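Local coordinates for Lysine/ornithine decarboxylase (Selenomonas ruminantium, PDB 5GJO), which decarboxylates L-lysine and L-ornithine with similar efficiency, using pyridoxal 5'-phosphate, to give cadaverine and putrescine respectively, the latter feeding polyamine synthesis, at residues K13-R18 / F23-L28; D29-N34 / P57-L62; F221-C226 / C262-N267; V266-S271 / G292-I297; V356-T359 / Y365-P368. The protein carries 2 engineered substitutions. All coordinates share one frame; numbering follows the deposited sequence.

Contact 1 of 5, residues K13-R18 / F23-L28; sequences KTLAKR and FLVASL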
# COMPACT_ATOMS: atom_id res chain seq x y z
N LYS A 13 -22.54 -15.93 -6.48
CA LYS A 13 -22.68 -16.28 -7.89
C LYS A 13 -23.41 -15.18 -8.72
O LYS A 13 -22.94 -14.79 -9.79
CB LYS A 13 -23.48 -17.57 -7.98
CG LYS A 13 -23.83 -18.05 -9.37
CD LYS A 13 -24.63 -19.40 -9.40
CE LYS A 13 -24.51 -20.00 -10.84
NZ LYS A 13 -25.41 -21.15 -11.14
N THR A 14 -24.55 -14.71 -8.21
CA THR A 14 -25.33 -13.75 -8.91
C THR A 14 -24.62 -12.38 -8.93
O THR A 14 -24.56 -11.70 -9.98
CB THR A 14 -26.77 -13.70 -8.43
OG1 THR A 14 -26.90 -13.26 -7.07
CG2 THR A 14 -27.44 -15.18 -8.61
N LEU A 15 -24.02 -12.01 -7.81
CA LEU A 15 -23.28 -10.76 -7.77
C LEU A 15 -22.16 -10.78 -8.81
O LEU A 15 -21.93 -9.81 -9.55
CB LEU A 15 -22.74 -10.47 -6.34
CG LEU A 15 -23.80 -9.98 -5.34
CD1 LEU A 15 -23.27 -10.21 -3.93
CD2 LEU A 15 -24.00 -8.48 -5.58
N ALA A 16 -21.39 -11.86 -8.82
CA ALA A 16 -20.18 -11.92 -9.70
C ALA A 16 -20.53 -12.12 -11.17
O ALA A 16 -19.72 -11.78 -12.05
CB ALA A 16 -19.24 -13.01 -9.20
N LYS A 17 -21.71 -12.62 -11.46
CA LYS A 17 -22.18 -12.65 -12.83
C LYS A 17 -22.38 -11.24 -13.37
O LYS A 17 -22.12 -10.95 -14.51
CB LYS A 17 -23.50 -13.38 -12.91
CG LYS A 17 -23.47 -14.67 -13.67
CD LYS A 17 -24.85 -15.30 -13.72
CE LYS A 17 -24.88 -16.69 -13.07
NZ LYS A 17 -26.08 -16.89 -12.20
N ARG A 18 -22.97 -10.42 -12.52
CA ARG A 18 -23.24 -9.01 -12.77
C ARG A 18 -22.06 -8.05 -12.73
O ARG A 18 -21.96 -7.15 -13.52
CB ARG A 18 -24.35 -8.53 -11.86
CG ARG A 18 -24.92 -7.20 -12.24
CD ARG A 18 -26.23 -6.98 -11.50
NE ARG A 18 -26.06 -6.79 -10.07
CZ ARG A 18 -26.40 -7.68 -9.14
NH1 ARG A 18 -26.21 -7.38 -7.88
NH2 ARG A 18 -26.93 -8.84 -9.46
N PHE A 23 -14.40 -7.34 -6.15
CA PHE A 23 -15.12 -6.25 -5.54
C PHE A 23 -15.43 -6.53 -4.12
O PHE A 23 -15.57 -7.73 -3.73
CB PHE A 23 -16.41 -5.97 -6.33
CG PHE A 23 -17.35 -7.15 -6.45
CD1 PHE A 23 -18.36 -7.36 -5.53
CD2 PHE A 23 -17.24 -8.01 -7.51
CE1 PHE A 23 -19.21 -8.47 -5.68
CE2 PHE A 23 -18.08 -9.08 -7.66
CZ PHE A 23 -19.02 -9.31 -6.71
N LEU A 24 -15.59 -5.46 -3.35
CA LEU A 24 -16.09 -5.54 -1.99
C LEU A 24 -17.57 -5.33 -1.96
O LEU A 24 -18.11 -4.56 -2.77
CB LEU A 24 -15.44 -4.50 -1.10
CG LEU A 24 -13.91 -4.67 -0.93
CD1 LEU A 24 -13.28 -3.38 -0.55
CD2 LEU A 24 -13.55 -5.70 0.12
N VAL A 25 -18.25 -5.93 -1.01
CA VAL A 25 -19.68 -5.73 -0.81
C VAL A 25 -19.90 -5.30 0.65
O VAL A 25 -19.48 -6.05 1.60
CB VAL A 25 -20.50 -7.00 -1.10
CG1 VAL A 25 -21.97 -6.77 -0.83
CG2 VAL A 25 -20.23 -7.56 -2.51
N ALA A 26 -20.41 -4.11 0.86
CA ALA A 26 -20.69 -3.52 2.15
C ALA A 26 -22.14 -3.51 2.51
O ALA A 26 -22.99 -3.00 1.70
CB ALA A 26 -20.19 -2.09 2.20
N SER A 27 -22.45 -3.94 3.74
CA SER A 27 -23.84 -3.92 4.23
C SER A 27 -24.06 -2.72 5.16
O SER A 27 -23.51 -2.64 6.25
CB SER A 27 -24.20 -5.21 4.93
OG SER A 27 -25.40 -5.07 5.73
N LEU A 28 -24.83 -1.76 4.68
CA LEU A 28 -25.17 -0.58 5.49
C LEU A 28 -25.94 -1.01 6.71
O LEU A 28 -25.80 -0.43 7.80
CB LEU A 28 -25.98 0.40 4.66
CG LEU A 28 -25.23 1.06 3.53
CD1 LEU A 28 -26.14 2.03 2.76
CD2 LEU A 28 -23.91 1.76 3.88
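F23 starts its side chain between its own backbone N and carbonyl carbon (chi1 58°), and this sends the ring out from strand 23-26 to segment 13-18 of helix 9-18, where L15, with CG turned away from its carbonyl carbon (chi1 -76°), faces it. The far end of the ring does the touching: CZ lies 3.9 Å from L15 CB, an oblique approach. A16 meets the same end at the ring edge, its backbone N lying near the ring plane at 4.1 Å from F23 CZ, while A16 CB stands 4.4 Å from F23 CE2. L15 CD1 makes a lighter touch on V25 CG2 at 4.3 Å; this valine methyl also sits in plane at the edge of the F23 ring. L15 thus packs against two residues of the strand, F23 and V25, whose side chains emerge on the same side, and no hydrogen bond crosses the interface. T14 OG1 is hydrogen-bonded to E377 and R18 makes a salt bridge with it; E377 lies on helix 376-384 and also touches L15. Helix 9-18 packs here on strand 23-26, which pairs with 266-276 and 369-371 in the mixed sheet of the β-domain accompanying the PLP-binding barrel in this family.

Contact 2 of 5, residues D29-N34 / P57-L62; sequences DKVEEN and PEILSL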
# COMPACT_ATOMS: atom_id res chain seq x y z
N ASP A 29 -26.85 -1.99 6.55
CA ASP A 29 -27.63 -2.45 7.69
C ASP A 29 -26.71 -3.02 8.80
O ASP A 29 -26.97 -2.80 9.99
CB ASP A 29 -28.66 -3.49 7.35
CG ASP A 29 -29.89 -2.92 6.59
OD1 ASP A 29 -29.92 -1.71 6.25
OD2 ASP A 29 -30.74 -3.79 6.25
N LYS A 30 -25.61 -3.66 8.40
CA LYS A 30 -24.72 -4.23 9.43
C LYS A 30 -23.91 -3.07 10.05
O LYS A 30 -23.69 -3.12 11.30
CB LYS A 30 -23.71 -5.25 8.86
CG LYS A 30 -22.77 -5.88 9.89
CD LYS A 30 -23.43 -6.62 11.06
CE LYS A 30 -22.33 -7.05 12.00
NZ LYS A 30 -22.86 -7.35 13.32
N VAL A 31 -23.52 -2.06 9.26
CA VAL A 31 -22.87 -0.86 9.88
C VAL A 31 -23.81 -0.24 10.92
O VAL A 31 -23.45 0.07 12.06
CB VAL A 31 -22.40 0.16 8.86
CG1 VAL A 31 -21.89 1.41 9.55
CG2 VAL A 31 -21.30 -0.49 7.98
N GLU A 32 -25.08 -0.10 10.54
CA GLU A 32 -26.04 0.44 11.49
C GLU A 32 -26.21 -0.38 12.72
O GLU A 32 -26.27 0.20 13.84
CB GLU A 32 -27.38 0.72 10.72
CG GLU A 32 -28.51 1.20 11.62
CD GLU A 32 -29.74 1.74 10.81
OE1 GLU A 32 -29.78 1.66 9.60
OE2 GLU A 32 -30.74 2.11 11.43
N GLU A 33 -26.32 -1.73 12.58
CA GLU A 33 -26.40 -2.60 13.69
C GLU A 33 -25.19 -2.44 14.63
O GLU A 33 -25.34 -2.47 15.90
CB GLU A 33 -26.52 -4.04 13.23
CG GLU A 33 -26.54 -5.08 14.31
CD GLU A 33 -26.62 -6.49 13.68
OE1 GLU A 33 -27.72 -6.80 13.21
OE2 GLU A 33 -25.61 -7.26 13.66
N ASN A 34 -24.00 -2.35 14.02
CA ASN A 34 -22.80 -2.11 14.85
C ASN A 34 -22.85 -0.77 15.61
O ASN A 34 -22.43 -0.70 16.80
CB ASN A 34 -21.53 -2.16 13.98
CG ASN A 34 -21.23 -3.57 13.49
OD1 ASN A 34 -21.69 -4.56 14.08
ND2 ASN A 34 -20.31 -3.66 12.50
N PRO A 57 -18.25 6.36 0.99
CA PRO A 57 -19.14 7.53 1.17
C PRO A 57 -20.52 7.18 1.68
O PRO A 57 -21.07 7.89 2.51
CB PRO A 57 -19.21 8.15 -0.24
CG PRO A 57 -18.06 7.64 -0.96
CD PRO A 57 -17.52 6.38 -0.29
N GLU A 58 -21.12 6.08 1.18
CA GLU A 58 -22.42 5.73 1.68
C GLU A 58 -22.42 5.34 3.14
O GLU A 58 -23.44 5.51 3.86
CB GLU A 58 -23.06 4.58 0.88
CG GLU A 58 -23.32 4.95 -0.59
CD GLU A 58 -22.10 4.84 -1.50
OE1 GLU A 58 -20.93 4.59 -1.11
OE2 GLU A 58 -22.28 5.04 -2.73
N ILE A 59 -21.29 4.81 3.60
CA ILE A 59 -21.13 4.49 5.04
C ILE A 59 -21.10 5.75 5.88
O ILE A 59 -21.80 5.84 6.92
CB ILE A 59 -19.91 3.57 5.28
CG1 ILE A 59 -20.18 2.18 4.63
CG2 ILE A 59 -19.58 3.49 6.78
CD1 ILE A 59 -19.09 1.18 4.83
N LEU A 60 -20.35 6.72 5.38
CA LEU A 60 -20.21 8.00 6.07
C LEU A 60 -21.57 8.71 6.14
O LEU A 60 -21.94 9.22 7.19
CB LEU A 60 -19.19 8.91 5.44
CG LEU A 60 -17.80 8.26 5.33
CD1 LEU A 60 -16.87 9.19 4.55
CD2 LEU A 60 -17.20 7.93 6.73
N SER A 61 -22.32 8.68 5.04
CA SER A 61 -23.63 9.32 5.06
C SER A 61 -24.57 8.62 5.98
O SER A 61 -25.40 9.28 6.66
CB SER A 61 -24.18 9.42 3.59
OG SER A 61 -23.33 10.17 2.77
N LEU A 62 -24.58 7.27 5.97
CA LEU A 62 -25.35 6.54 6.90
C LEU A 62 -25.08 6.98 8.37
O LEU A 62 -26.01 7.29 9.20
CB LEU A 62 -25.14 5.01 6.70
CG LEU A 62 -25.62 4.16 7.88
CD1 LEU A 62 -27.16 4.16 7.80
CD2 LEU A 62 -25.11 2.73 7.87
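The carboxylate of E32 is the flat group at the interface: its OE1 lies 4.0 Å from L62 CD1, an apolar methyl offering no hydrogen bond, and neither segment supplies an aromatic ring. A second carboxylate, that of E33, belongs to the other flank of segment 29-34 of helix 28-41, where K30 NZ makes a salt bridge with OE2 at 2.8 Å, meeting it on the anti side, 21° out of its plane. The same ammonium donates to N34 OD1 at 3.1 Å, tying two later residues of its helix together. Between the helices, whose axes approach to 10.3 Å at 40°, the packing is aliphatic. L62 extends CG opposite its backbone N (chi1 164°) and thereby brings CD2 to 3.9 Å from V31 CB, the two side chains sliding past each other in opposite directions. I59 crosses V31 at about a right angle, with CG2 4.2 Å from V31 CG1. C262 touches both V31 and I59 from helix 259-263. These helices precede and follow strand 45-50 on the outside of the PLP-binding barrel. Their contact therefore depends on hydrophobic burial, with the charges of K30 and E33 paired within one helix rather than across the gap.

Contact 3 of 5, residues F221-C226 / C262-N267; sequences FPVPDC and CGTAVN. Engineered in segment 221-226: C226 (natural residue Ala).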
# COMPACT_ATOMS: atom_id res chain seq x y z
N PHE A 221 -11.57 -1.26 19.79
CA PHE A 221 -12.49 -2.36 19.90
C PHE A 221 -12.15 -3.39 18.76
O PHE A 221 -11.98 -2.99 17.63
CB PHE A 221 -13.92 -1.86 19.77
CG PHE A 221 -14.23 -0.70 20.68
CD1 PHE A 221 -14.45 -0.92 21.98
CD2 PHE A 221 -14.15 0.58 20.21
CE1 PHE A 221 -14.72 0.15 22.85
CE2 PHE A 221 -14.36 1.66 21.06
CZ PHE A 221 -14.67 1.43 22.35
N PRO A 222 -12.09 -4.70 19.08
CA PRO A 222 -11.57 -5.66 18.13
C PRO A 222 -12.59 -6.25 17.22
O PRO A 222 -13.78 -6.15 17.44
CB PRO A 222 -10.92 -6.69 19.05
CG PRO A 222 -11.86 -6.74 20.19
CD PRO A 222 -12.06 -5.23 20.43
N VAL A 223 -12.10 -6.84 16.18
CA VAL A 223 -12.96 -7.55 15.16
C VAL A 223 -12.37 -8.98 14.96
O VAL A 223 -11.13 -9.19 15.10
CB VAL A 223 -12.79 -6.70 13.89
CG1 VAL A 223 -13.01 -7.43 12.56
CG2 VAL A 223 -13.60 -5.39 14.01
N PRO A 224 -13.21 -9.95 14.58
CA PRO A 224 -12.79 -11.33 14.34
C PRO A 224 -11.84 -11.40 13.11
O PRO A 224 -12.00 -10.70 12.11
CB PRO A 224 -14.08 -12.09 14.00
CG PRO A 224 -15.15 -11.15 14.07
CD PRO A 224 -14.66 -9.77 14.43
N ASP A 225 -10.86 -12.29 13.23
CA ASP A 225 -9.96 -12.60 12.14
C ASP A 225 -10.16 -14.07 11.73
O ASP A 225 -11.19 -14.62 12.00
CB ASP A 225 -8.52 -12.24 12.51
CG ASP A 225 -7.89 -13.23 13.48
OD1 ASP A 225 -8.59 -14.11 13.97
OD2 ASP A 225 -6.68 -13.10 13.70
N CYS A 226 -9.22 -14.68 11.02
CA CYS A 226 -9.41 -16.08 10.55
C CYS A 226 -9.56 -17.09 11.73
O CYS A 226 -10.11 -18.15 11.52
CB CYS A 226 -8.25 -16.50 9.67
SG CYS A 226 -6.72 -16.60 10.56
N CYS A 262 -17.10 -1.05 10.75
CA CYS A 262 -17.39 -1.70 9.45
C CYS A 262 -16.71 -3.04 9.28
O CYS A 262 -16.90 -3.66 8.25
CB CYS A 262 -17.02 -0.78 8.30
SG CYS A 262 -17.57 0.91 8.47
N GLY A 263 -15.83 -3.46 10.21
CA GLY A 263 -15.03 -4.62 9.97
C GLY A 263 -15.85 -5.83 9.60
O GLY A 263 -15.54 -6.56 8.62
N THR A 264 -16.91 -6.02 10.35
CA THR A 264 -17.78 -7.18 10.17
C THR A 264 -18.97 -6.89 9.18
O THR A 264 -19.90 -7.67 9.08
CB THR A 264 -18.45 -7.59 11.47
OG1 THR A 264 -18.98 -6.44 12.10
CG2 THR A 264 -17.37 -8.24 12.37
N ALA A 265 -18.90 -5.80 8.43
CA ALA A 265 -19.93 -5.41 7.51
C ALA A 265 -19.58 -5.52 6.03
O ALA A 265 -20.35 -5.05 5.20
CB ALA A 265 -20.37 -4.00 7.82
N VAL A 266 -18.39 -6.01 5.68
CA VAL A 266 -17.88 -5.99 4.32
C VAL A 266 -17.29 -7.37 3.97
O VAL A 266 -16.61 -7.99 4.84
CB VAL A 266 -16.84 -4.88 4.15
CG1 VAL A 266 -16.37 -4.82 2.70
CG2 VAL A 266 -17.37 -3.54 4.60
N ASN A 267 -17.55 -7.85 2.76
CA ASN A 267 -16.97 -9.09 2.25
C ASN A 267 -16.25 -8.75 0.94
O ASN A 267 -16.63 -7.85 0.26
CB ASN A 267 -18.03 -10.15 1.91
CG ASN A 267 -18.73 -10.76 3.12
OD1 ASN A 267 -19.58 -11.62 2.96
ND2 ASN A 267 -18.40 -10.30 4.30
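V223 and G263 bring their backbones to 6.3 Å between CA atoms, an approach favoured by the glycine, while the extended chain at V223 passes the tight bend closed by A265 N donating to C262 O at 2.9 Å. V223 directs its side chain at this bend, and CG1 rests 4.3 Å from G263 CA. The shortest touch belongs to the next pair: P224 presents CD and CG to the T264 methyl, CD 3.7 Å from CG2, the two side chains crossing at about a right angle. Rotation of T264 (chi1 46°) divides its branches, CG2 going to the proline and OG1 being hydrogen-bonded to N34 ND2 of helix 28-41. Beyond the touching residues, N267 ND2 donates to V266 O at 3.0 Å from above the carbonyl plane, though the N-H points well at the oxygen (167°). C226 and C303, both engineered, form a disulfide. V223 also touches R259, a residue of the cofactor pocket, and its side chain is about 7 Å from the bound PLP. The loop 221-226 runs from strand 214-216 to helix 233-247 and packs on the joint between helix 259-263 and strand 266-276, with helix 28-41 beside it.

Contact 4 of 5, residues V266-S271 / G292-I297; sequences VNLVTS and GCFSGI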
# COMPACT_ATOMS: atom_id res chain seq x y z
N VAL A 266 -18.39 -6.01 5.68
CA VAL A 266 -17.88 -5.99 4.32
C VAL A 266 -17.29 -7.37 3.97
O VAL A 266 -16.61 -7.99 4.84
CB VAL A 266 -16.84 -4.88 4.15
CG1 VAL A 266 -16.37 -4.82 2.70
CG2 VAL A 266 -17.37 -3.54 4.60
N ASN A 267 -17.55 -7.85 2.76
CA ASN A 267 -16.97 -9.09 2.25
C ASN A 267 -16.25 -8.75 0.94
O ASN A 267 -16.63 -7.85 0.26
CB ASN A 267 -18.03 -10.15 1.91
CG ASN A 267 -18.73 -10.76 3.12
OD1 ASN A 267 -19.58 -11.62 2.96
ND2 ASN A 267 -18.40 -10.30 4.30
N LEU A 268 -15.20 -9.49 0.64
CA LEU A 268 -14.54 -9.46 -0.66
C LEU A 268 -14.91 -10.64 -1.49
O LEU A 268 -14.87 -11.83 -1.00
CB LEU A 268 -13.02 -9.49 -0.51
CG LEU A 268 -12.21 -9.59 -1.78
CD1 LEU A 268 -12.24 -8.29 -2.57
CD2 LEU A 268 -10.77 -9.87 -1.31
N VAL A 269 -15.23 -10.38 -2.75
CA VAL A 269 -15.47 -11.45 -3.75
C VAL A 269 -14.37 -11.38 -4.81
O VAL A 269 -14.17 -10.31 -5.45
CB VAL A 269 -16.82 -11.34 -4.45
CG1 VAL A 269 -17.05 -12.53 -5.37
CG2 VAL A 269 -17.97 -11.29 -3.39
N THR A 270 -13.66 -12.46 -4.96
CA THR A 270 -12.51 -12.54 -5.85
C THR A 270 -12.56 -13.82 -6.64
O THR A 270 -12.99 -14.87 -6.11
CB THR A 270 -11.21 -12.25 -5.11
OG1 THR A 270 -10.10 -12.40 -5.99
CG2 THR A 270 -11.00 -13.20 -3.97
N SER A 271 -12.11 -13.78 -7.89
CA SER A 271 -12.09 -14.99 -8.74
C SER A 271 -10.71 -15.64 -8.79
O SER A 271 -9.67 -14.94 -8.79
CB SER A 271 -12.47 -14.66 -10.18
OG SER A 271 -13.80 -14.20 -10.23
N GLY A 292 -3.69 -5.02 -2.87
CA GLY A 292 -5.05 -4.49 -2.77
C GLY A 292 -5.60 -4.70 -1.39
O GLY A 292 -4.98 -4.30 -0.43
N CYS A 293 -6.83 -5.26 -1.30
CA CYS A 293 -7.51 -5.46 -0.04
C CYS A 293 -6.74 -6.35 0.96
O CYS A 293 -6.85 -6.11 2.15
CB CYS A 293 -8.92 -6.02 -0.21
SG CYS A 293 -9.88 -4.70 -1.02
N PHE A 294 -5.88 -7.22 0.49
CA PHE A 294 -5.09 -8.05 1.39
C PHE A 294 -3.85 -7.35 1.88
O PHE A 294 -3.03 -7.97 2.56
CB PHE A 294 -4.69 -9.38 0.75
CG PHE A 294 -5.84 -10.30 0.43
CD1 PHE A 294 -6.29 -11.16 1.39
CD2 PHE A 294 -6.33 -10.39 -0.87
CE1 PHE A 294 -7.30 -12.07 1.08
CE2 PHE A 294 -7.34 -11.33 -1.18
CZ PHE A 294 -7.81 -12.13 -0.19
N SER A 295 -3.68 -6.05 1.58
CA SER A 295 -2.59 -5.25 2.16
C SER A 295 -2.55 -5.22 3.66
O SER A 295 -1.46 -5.07 4.24
CB SER A 295 -2.67 -3.77 1.64
OG SER A 295 -3.99 -3.22 1.94
N GLY A 296 -3.69 -5.48 4.35
CA GLY A 296 -3.72 -5.66 5.78
C GLY A 296 -2.82 -6.80 6.30
O GLY A 296 -2.39 -6.76 7.44
N ILE A 297 -2.52 -7.78 5.45
CA ILE A 297 -1.52 -8.79 5.81
C ILE A 297 -0.25 -8.11 6.20
O ILE A 297 0.45 -8.54 7.15
CB ILE A 297 -1.29 -9.80 4.64
CG1 ILE A 297 -2.55 -10.64 4.48
CG2 ILE A 297 -0.12 -10.70 4.94
CD1 ILE A 297 -2.47 -11.58 3.29
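Apolar packing carries everything that passes between segment 266-271 of strand 266-276 and the turn leading into helix 296-299. L268 is the one strand residue in close touch, with CG opposite its backbone N (chi1 174°), and its CD2 methyl does the work. That methyl lies 3.7 Å from CE2 of F294 and 3.9 Å from F294 CZ, approaching the ring obliquely while the two side chains cross at about a right angle. C293 adds a lighter touch, its CB 4.4 Å from the same L268 CD2, so a single methyl meets both C293 and F294. L24 from strand 23-26 touches both L268 and C293, and V347 from strand 344-347 touches L268 and F294, so neighbouring strands on both sides of 266-276 add to the cluster.

No hydrogen bond crosses the contact; the turn has its own. G292 O accepts twice from S295: from OG at 2.8 Å, with a C=O...donor angle of 170°, and from the backbone N at 3.0 Å. Two donors from one residue thus fix the turn's curl, and I297 N continues it by bonding to F294 O at 2.9 Å. S295 OG is also hydrogen-bonded to S357, and S295 packs on Y299 of the second subunit. The contact lies in the β-domain that accompanies the PLP-binding barrel in fold-type III enzymes, where this turn packs on strand 266-276 close to the dimer interface.

Contact 5 of 5, residues V356-T359 / Y365-P368; sequences VSAT and YLAP. With NA (sodium ion), chain P.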
# COMPACT_ATOMS: atom_id res chain seq x y z
N VAL A 356 -8.49 0.72 2.34
CA VAL A 356 -7.80 1.98 2.56
C VAL A 356 -6.34 1.91 2.33
O VAL A 356 -5.73 2.96 2.16
CB VAL A 356 -8.08 2.58 3.97
CG1 VAL A 356 -9.49 2.87 4.07
CG2 VAL A 356 -7.69 1.63 5.10
N SER A 357 -5.72 0.71 2.38
CA SER A 357 -4.28 0.60 2.05
C SER A 357 -4.06 -0.13 0.73
O SER A 357 -2.95 -0.56 0.41
CB SER A 357 -3.45 0.03 3.20
OG SER A 357 -4.11 -1.18 3.64
N ALA A 358 -5.09 -0.26 -0.08
CA ALA A 358 -4.94 -0.80 -1.45
C ALA A 358 -4.20 0.21 -2.34
O ALA A 358 -4.24 1.40 -2.11
CB ALA A 358 -6.30 -1.06 -2.10
N THR A 359 -3.63 -0.31 -3.39
CA THR A 359 -2.77 0.46 -4.34
C THR A 359 -3.12 0.08 -5.77
O THR A 359 -3.81 -0.95 -6.08
CB THR A 359 -1.27 0.14 -4.17
OG1 THR A 359 -1.01 -1.16 -4.73
CG2 THR A 359 -0.91 0.16 -2.79
N TYR A 365 -6.71 -1.95 -11.06
CA TYR A 365 -7.66 -1.01 -10.49
C TYR A 365 -7.89 -1.25 -9.01
O TYR A 365 -7.75 -2.42 -8.54
CB TYR A 365 -9.01 -1.14 -11.16
CG TYR A 365 -8.86 -1.00 -12.64
CD1 TYR A 365 -8.30 0.18 -13.20
CD2 TYR A 365 -9.17 -2.06 -13.48
CE1 TYR A 365 -8.15 0.31 -14.60
CE2 TYR A 365 -9.00 -1.95 -14.87
CZ TYR A 365 -8.51 -0.76 -15.42
OH TYR A 365 -8.40 -0.72 -16.81
N LEU A 366 -8.30 -0.20 -8.30
CA LEU A 366 -8.79 -0.40 -6.91
C LEU A 366 -10.10 -1.21 -6.94
O LEU A 366 -11.06 -0.89 -7.66
CB LEU A 366 -9.00 0.90 -6.20
CG LEU A 366 -7.77 1.82 -6.14
CD1 LEU A 366 -8.10 3.17 -5.57
CD2 LEU A 366 -6.63 1.15 -5.33
N ALA A 367 -10.23 -2.25 -6.17
CA ALA A 367 -11.53 -2.95 -6.09
C ALA A 367 -12.57 -2.01 -5.54
O ALA A 367 -12.33 -1.36 -4.52
CB ALA A 367 -11.43 -4.18 -5.20
N PRO A 368 -13.75 -1.92 -6.23
CA PRO A 368 -14.77 -0.99 -5.74
C PRO A 368 -15.57 -1.58 -4.59
O PRO A 368 -15.57 -2.80 -4.41
CB PRO A 368 -15.70 -0.85 -6.96
CG PRO A 368 -15.60 -2.20 -7.65
CD PRO A 368 -14.14 -2.61 -7.49
NA NA P . -0.46 -1.62 -0.12
O HOH W 1 -5.85 -2.56 -5.80
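L366 makes the close part of this contact with one methyl. Its CG stands opposite the carbonyl carbon (chi1 -56°), and CD2 is carried to the backbone of segment 356-359, where it lies 3.6 Å from T359 O and 3.7 Å from T359 C. The same methyl sits 3.9 Å from A358 CB, the one contact between apolar side chains here. T359 turns its own side chain away from the other segment; its OG1 is hydrogen-bonded to Y291 O and F361 N, and what it offers L366 is carbonyl rather than methyl.

Both segments lie in the long loop that joins strands 344-347 and 369-371 of the β-domain's mixed sheet, also holds Y353 of the PLP pocket and runs along the dimer interface. That setting accords with an active site that, by similarity, is shared between subunits. V356 and S357 pack on F361 of the second subunit, and S357 O binds a sodium ion at 2.8 Å, the other protein ligand being Y299 OH of the second subunit.

The looser side is wet. A water donates to T359 O at 2.6 Å and weakly to Y365 O at 3.3 Å, bridging the segments where no direct hydrogen bond does. More acceptors surround it than it has protons, so these bonds are probably not all made at once. A glycerol, probably from the crystallisation liquor, hydrogen-bonds V356 O and A358 O. L366 itself is largely solvent-exposed despite its inserted methyl. The Y365 side chain leaves the backbone away from segment 356-359, and its OH is hydrogen-bonded to E79 of the second subunit.

How the contacts relate
Strand 23-26 ties the set together. The strand of contact 1 pairs antiparallel with strand 266-276, V25 N lying 2.8 Å from N267 O, and that second strand serves both contacts 3 and 4, which share V266 and N267. On its other side L24 N meets P368 O of contact 5 at 2.9 Å. Toward the barrel, contact 1 runs on into contact 2 through L28, and contact 2 touches contact 3 where N34 ND2 lies 3.1 Å from T264 OG1. Contacts 4 and 5, centres 9 Å apart, meet through S295 OG and S357 OG at 2.7 Å. Of the barrel contacts, the V223 side chain lies about 7 Å from PLP and that of I59 about 13 Å.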